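Long-range contact in protein (auracyanin) (Chloroflexus aurantiacus, PDB 1QHQ), which carries electrons as a blue copper protein, probably accepting them as a soluble partner of the membrane-bound alternative complex III: residues Ala27-Ala39 with His127-Pro140. Numbering follows the deposited sequence.
With CU (copper (II) ion), chain B.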
loop_
_atom_site.group_PDB
_atom_site.type_symbol
_atom_site.label_atom_id
_atom_site.label_comp_id
_atom_site.label_asym_id
_atom_site.label_seq_id
_atom_site.Cartn_x
_atom_site.Cartn_y
_atom_site.Cartn_z
ATOM N N ALA A 27 5.620 -12.097 -10.828
ATOM C CA ALA A 27 6.060 -10.780 -11.283
ATOM C C ALA A 27 6.138 -9.805 -10.146
ATOM O O ALA A 27 5.423 -9.987 -9.127
ATOM C CB ALA A 27 5.108 -10.245 -12.372
ATOM N N LEU A 28 6.847 -8.707 -10.281
ATOM C CA LEU A 28 6.842 -7.615 -9.332
ATOM C C LEU A 28 5.670 -6.669 -9.617
ATOM O O LEU A 28 5.772 -5.604 -10.192
ATOM C CB LEU A 28 8.180 -6.870 -9.370
ATOM C CG LEU A 28 9.413 -7.800 -9.203
ATOM C CD1 LEU A 28 10.673 -6.944 -9.247
ATOM C CD2 LEU A 28 9.339 -8.569 -7.904
ATOM N N ALA A 29 4.476 -7.170 -9.224
ATOM C CA ALA A 29 3.251 -6.414 -9.519
ATOM C C ALA A 29 2.163 -6.872 -8.521
ATOM O O ALA A 29 2.234 -7.965 -7.984
ATOM C CB ALA A 29 2.765 -6.745 -10.916
ATOM N N PHE A 30 1.163 -6.001 -8.403
ATOM C CA PHE A 30 -0.057 -6.454 -7.701
ATOM C C PHE A 30 -0.883 -7.234 -8.719
ATOM O O PHE A 30 -0.923 -6.872 -9.900
ATOM C CB PHE A 30 -0.837 -5.216 -7.241
ATOM C CG PHE A 30 -0.156 -4.430 -6.177
ATOM C CD1 PHE A 30 -0.044 -4.916 -4.870
ATOM C CD2 PHE A 30 0.431 -3.198 -6.456
ATOM C CE1 PHE A 30 0.626 -4.213 -3.917
ATOM C CE2 PHE A 30 1.116 -2.492 -5.501
ATOM C CZ PHE A 30 1.202 -2.980 -4.187
ATOM N N ALA A 31 -1.704 -8.179 -8.231
ATOM C CA ALA A 31 -2.631 -8.868 -9.125
ATOM C C ALA A 31 -3.755 -7.923 -9.542
ATOM O O ALA A 31 -4.260 -7.980 -10.646
ATOM C CB ALA A 31 -3.183 -10.126 -8.477
ATOM N N GLN A 32 -4.108 -7.014 -8.625
ATOM C CA GLN A 32 -5.117 -5.984 -8.908
ATOM C C GLN A 32 -4.396 -4.656 -9.214
ATOM O O GLN A 32 -3.809 -4.078 -8.301
ATOM C CB GLN A 32 -5.966 -5.757 -7.621
ATOM C CG GLN A 32 -6.838 -6.926 -7.245
ATOM C CD GLN A 32 -6.105 -8.059 -6.548
ATOM O OE1 GLN A 32 -5.022 -7.891 -6.017
ATOM N NE2 GLN A 32 -6.691 -9.253 -6.568
ATOM N N THR A 33 -4.571 -4.136 -10.420
ATOM C CA THR A 33 -3.923 -2.858 -10.748
ATOM C C THR A 33 -4.904 -1.699 -10.698
ATOM O O THR A 33 -4.523 -0.546 -10.860
ATOM C CB THR A 33 -3.283 -2.907 -12.148
ATOM O OG1 THR A 33 -4.300 -3.215 -13.102
ATOM C CG2 THR A 33 -2.203 -3.995 -12.168
ATOM N N SER A 34 -6.168 -2.028 -10.349
ATOM C CA SER A 34 -7.120 -0.967 -10.036
ATOM C C SER A 34 -7.998 -1.379 -8.842
ATOM O O SER A 34 -8.341 -2.508 -8.626
ATOM C CB SER A 34 -7.961 -0.561 -11.217
ATOM O OG SER A 34 -9.060 -1.389 -11.412
ATOM N N LEU A 35 -8.292 -0.354 -8.016
ATOM C CA LEU A 35 -9.216 -0.561 -6.901
ATOM C C LEU A 35 -10.220 0.628 -6.942
ATOM O O LEU A 35 -9.858 1.663 -7.455
ATOM C CB LEU A 35 -8.468 -0.493 -5.563
ATOM C CG LEU A 35 -7.566 -1.707 -5.258
ATOM C CD1 LEU A 35 -6.775 -1.487 -3.993
ATOM C CD2 LEU A 35 -8.385 -2.991 -5.175
ATOM N N SER A 36 -11.365 0.362 -6.319
ATOM C CA SER A 36 -12.387 1.446 -6.254
ATOM C C SER A 36 -12.998 1.411 -4.849
ATOM O O SER A 36 -13.410 0.325 -4.437
ATOM C CB SER A 36 -13.488 1.016 -7.266
ATOM O OG SER A 36 -14.446 1.989 -7.451
ATOM N N LEU A 37 -13.110 2.529 -4.182
ATOM C CA LEU A 37 -13.775 2.532 -2.841
ATOM C C LEU A 37 -14.507 3.876 -2.732
ATOM O O LEU A 37 -14.066 4.885 -3.246
ATOM C CB LEU A 37 -12.692 2.468 -1.765
ATOM C CG LEU A 37 -11.836 1.196 -1.659
ATOM C CD1 LEU A 37 -10.653 1.472 -0.744
ATOM C CD2 LEU A 37 -12.722 0.062 -1.106
ATOM N N PRO A 38 -15.540 3.900 -1.875
ATOM C CA PRO A 38 -16.211 5.177 -1.600
ATOM C C PRO A 38 -15.352 6.051 -0.721
ATOM O O PRO A 38 -14.559 5.519 0.067
ATOM C CB PRO A 38 -17.482 4.734 -0.888
ATOM C CG PRO A 38 -17.126 3.442 -0.224
ATOM C CD PRO A 38 -16.118 2.775 -1.181
ATOM N N ALA A 39 -15.555 7.356 -0.778
ATOM C CA ALA A 39 -14.834 8.318 0.025
ATOM C C ALA A 39 -15.264 8.272 1.498
ATOM O O ALA A 39 -16.370 7.857 1.800
ATOM C CB ALA A 39 -15.066 9.747 -0.497
ATOM N N HIS A 127 10.681 -2.117 -6.636
ATOM C CA HIS A 127 9.409 -2.588 -7.133
ATOM C C HIS A 127 8.550 -1.499 -7.758
ATOM O O HIS A 127 7.954 -1.742 -8.802
ATOM C CB HIS A 127 8.661 -3.257 -5.939
ATOM C CG HIS A 127 9.317 -4.559 -5.577
ATOM N ND1 HIS A 127 8.644 -5.515 -4.797
ATOM C CD2 HIS A 127 10.503 -5.115 -5.868
ATOM C CE1 HIS A 127 9.423 -6.597 -4.668
ATOM N NE2 HIS A 127 10.515 -6.369 -5.302
ATOM N N TYR A 128 8.555 -0.318 -7.147
ATOM C CA TYR A 128 7.778 0.808 -7.713
ATOM C C TYR A 128 8.304 1.209 -9.083
ATOM O O TYR A 128 7.564 1.165 -10.071
ATOM C CB TYR A 128 7.802 1.979 -6.731
ATOM C CG TYR A 128 7.218 3.254 -7.334
ATOM C CD1 TYR A 128 5.964 3.249 -7.906
ATOM C CD2 TYR A 128 8.016 4.384 -7.454
ATOM C CE1 TYR A 128 5.473 4.364 -8.567
ATOM C CE2 TYR A 128 7.536 5.514 -8.116
ATOM C CZ TYR A 128 6.260 5.504 -8.615
ATOM O OH TYR A 128 5.790 6.609 -9.313
ATOM N N LEU A 129 9.646 1.246 -9.205
ATOM C CA LEU A 129 10.225 1.532 -10.544
ATOM C C LEU A 129 10.005 0.406 -11.507
ATOM O O LEU A 129 9.824 0.647 -12.732
ATOM C CB LEU A 129 11.723 1.819 -10.417
ATOM C CG LEU A 129 12.119 3.065 -9.632
ATOM C CD1 LEU A 129 13.645 3.169 -9.563
ATOM C CD2 LEU A 129 11.525 4.315 -10.248
ATOM N N ALA A 130 9.864 -0.838 -11.045
ATOM C CA ALA A 130 9.567 -1.945 -11.902
ATOM C C ALA A 130 8.128 -2.023 -12.348
ATOM O O ALA A 130 7.758 -2.926 -13.103
ATOM C CB ALA A 130 10.052 -3.265 -11.336
ATOM N N GLY A 131 7.269 -1.120 -11.824
ATOM C CA GLY A 131 5.889 -1.055 -12.212
ATOM C C GLY A 131 4.886 -1.563 -11.167
ATOM O O GLY A 131 3.713 -1.787 -11.558
ATOM N N MET A 132 5.336 -1.892 -9.989
ATOM C CA MET A 132 4.422 -2.445 -8.958
ATOM C C MET A 132 3.624 -1.280 -8.335
ATOM O O MET A 132 4.002 -0.682 -7.359
ATOM C CB MET A 132 5.176 -3.186 -7.873
ATOM C CG MET A 132 4.132 -3.912 -6.932
ATOM S SD MET A 132 4.983 -5.321 -6.129
ATOM C CE MET A 132 3.579 -5.869 -5.083
ATOM N N LYS A 133 2.492 -1.060 -9.000
ATOM C CA LYS A 133 1.630 0.087 -8.603
ATOM C C LYS A 133 0.229 -0.250 -9.120
ATOM O O LYS A 133 0.079 -1.089 -9.972
ATOM C CB LYS A 133 2.139 1.358 -9.192
ATOM C CG LYS A 133 2.157 1.469 -10.712
ATOM C CD LYS A 133 2.731 2.853 -11.054
ATOM C CE LYS A 133 3.254 2.900 -12.481
ATOM N NZ LYS A 133 4.139 4.127 -12.623
ATOM N N GLY A 134 -0.727 0.595 -8.714
ATOM C CA GLY A 134 -2.109 0.418 -9.229
ATOM C C GLY A 134 -2.843 1.740 -8.857
ATOM O O GLY A 134 -2.261 2.583 -8.176
ATOM N N THR A 135 -4.042 1.860 -9.374
ATOM C CA THR A 135 -4.781 3.107 -9.174
ATOM C C THR A 135 -6.035 2.837 -8.322
ATOM O O THR A 135 -6.847 2.006 -8.676
ATOM C CB THR A 135 -5.213 3.680 -10.535
ATOM O OG1 THR A 135 -4.020 4.062 -11.266
ATOM C CG2 THR A 135 -6.075 4.924 -10.346
ATOM N N LEU A 136 -6.121 3.614 -7.250
ATOM C CA LEU A 136 -7.369 3.579 -6.442
ATOM C C LEU A 136 -8.222 4.787 -6.904
ATOM O O LEU A 136 -7.772 5.922 -6.789
ATOM C CB LEU A 136 -7.041 3.751 -4.952
ATOM C CG LEU A 136 -8.312 4.024 -4.080
ATOM C CD1 LEU A 136 -9.239 2.828 -4.092
ATOM C CD2 LEU A 136 -7.865 4.344 -2.663
ATOM N N THR A 137 -9.424 4.503 -7.337
ATOM C CA THR A 137 -10.390 5.602 -7.603
ATOM C C THR A 137 -11.396 5.644 -6.414
ATOM O O THR A 137 -11.936 4.652 -6.043
ATOM C CB THR A 137 -11.144 5.373 -8.899
ATOM O OG1 THR A 137 -10.170 5.380 -9.974
ATOM C CG2 THR A 137 -12.093 6.556 -9.163
ATOM N N VAL A 138 -11.386 6.824 -5.794
ATOM C CA VAL A 138 -12.276 6.989 -4.621
ATOM C C VAL A 138 -13.510 7.766 -5.102
ATOM O O VAL A 138 -13.370 8.815 -5.722
ATOM C CB VAL A 138 -11.548 7.731 -3.528
ATOM C CG1 VAL A 138 -12.495 7.967 -2.338
ATOM C CG2 VAL A 138 -10.337 6.902 -3.037
ATOM N N THR A 139 -14.631 7.130 -4.928
ATOM C CA THR A 139 -15.915 7.700 -5.482
ATOM C C THR A 139 -16.590 8.491 -4.370
ATOM O O THR A 139 -16.127 8.635 -3.267
ATOM C CB THR A 139 -16.780 6.519 -5.915
ATOM O OG1 THR A 139 -17.111 5.719 -4.752
ATOM C CG2 THR A 139 -16.011 5.636 -6.910
ATOM N N PRO A 140 -17.735 9.135 -4.773
ATOM C CA PRO A 140 -18.384 10.056 -3.839
ATOM C C PRO A 140 -18.655 9.560 -2.467
ATOM O O PRO A 140 -19.142 8.442 -2.242
ATOM C CB PRO A 140 -19.658 10.489 -4.569
ATOM C CG PRO A 140 -19.151 10.544 -6.004
ATOM C CD PRO A 140 -18.428 9.199 -6.119
ATOM O OXT PRO A 140 -18.605 10.434 -1.527
HETATM CU CU CU B . 6.803 -5.395 -3.947
HETATM O O HOH W 1 5.872 -4.833 -12.803
HETATM O O HOH W 2 1.150 -3.749 -10.203
HETATM O O HOH W 3 -18.803 7.872 0.615
#
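Met132 lays its methyl CE over one face of the Phe30 ring, 3.7 Å from CE to the ring centroid, while SD stands farther above the same face in a Met-aromatic contact. With CG anti to the backbone N (chi1 -172°) and an extended chain beyond it, the thioether passes between this ring and the copper, reaching 2.8 Å from SD to the metal. The other copper ligand here, His127, binds through ND1 at 2.0 Å; Leu28 sets CD2 over its imidazole face near NE2, a CH-pi contact. His57 and Cys122 complete the type I blue copper site. Water 1 links Leu28 O to Ala130 O in the type I beta turn from Tyr128 to Gly131, and water 2 joins Phe30 N to Lys133 O. Beyond the site, strands 34-38 and 133-139 run parallel as edge and neighbour in a sheet of the cupredoxin fold. Backbone hydrogen bonds alternate between them: Thr135 N to Thr33 O (2.9 Å), Leu35 N to Thr135 O, Thr137 N to Leu35 O, Leu37 N to Thr137 O (3.1 Å), Thr139 N to Leu37 O and, last, Ala39 N to Thr139 O. Leu35, Leu37, Leu136 and Val138 share one sheet face, where Leu136 CD1 lies 3.7 Å from Leu35 CB and 3.9 Å from Leu37 CD1. Val138 CG1 abuts Ala39 CA at 3.3 Å. Tyr120, on the next strand, meets the Phe30 ring edge-to-face and hydrogen-bonds Gln32 O through its hydroxyl.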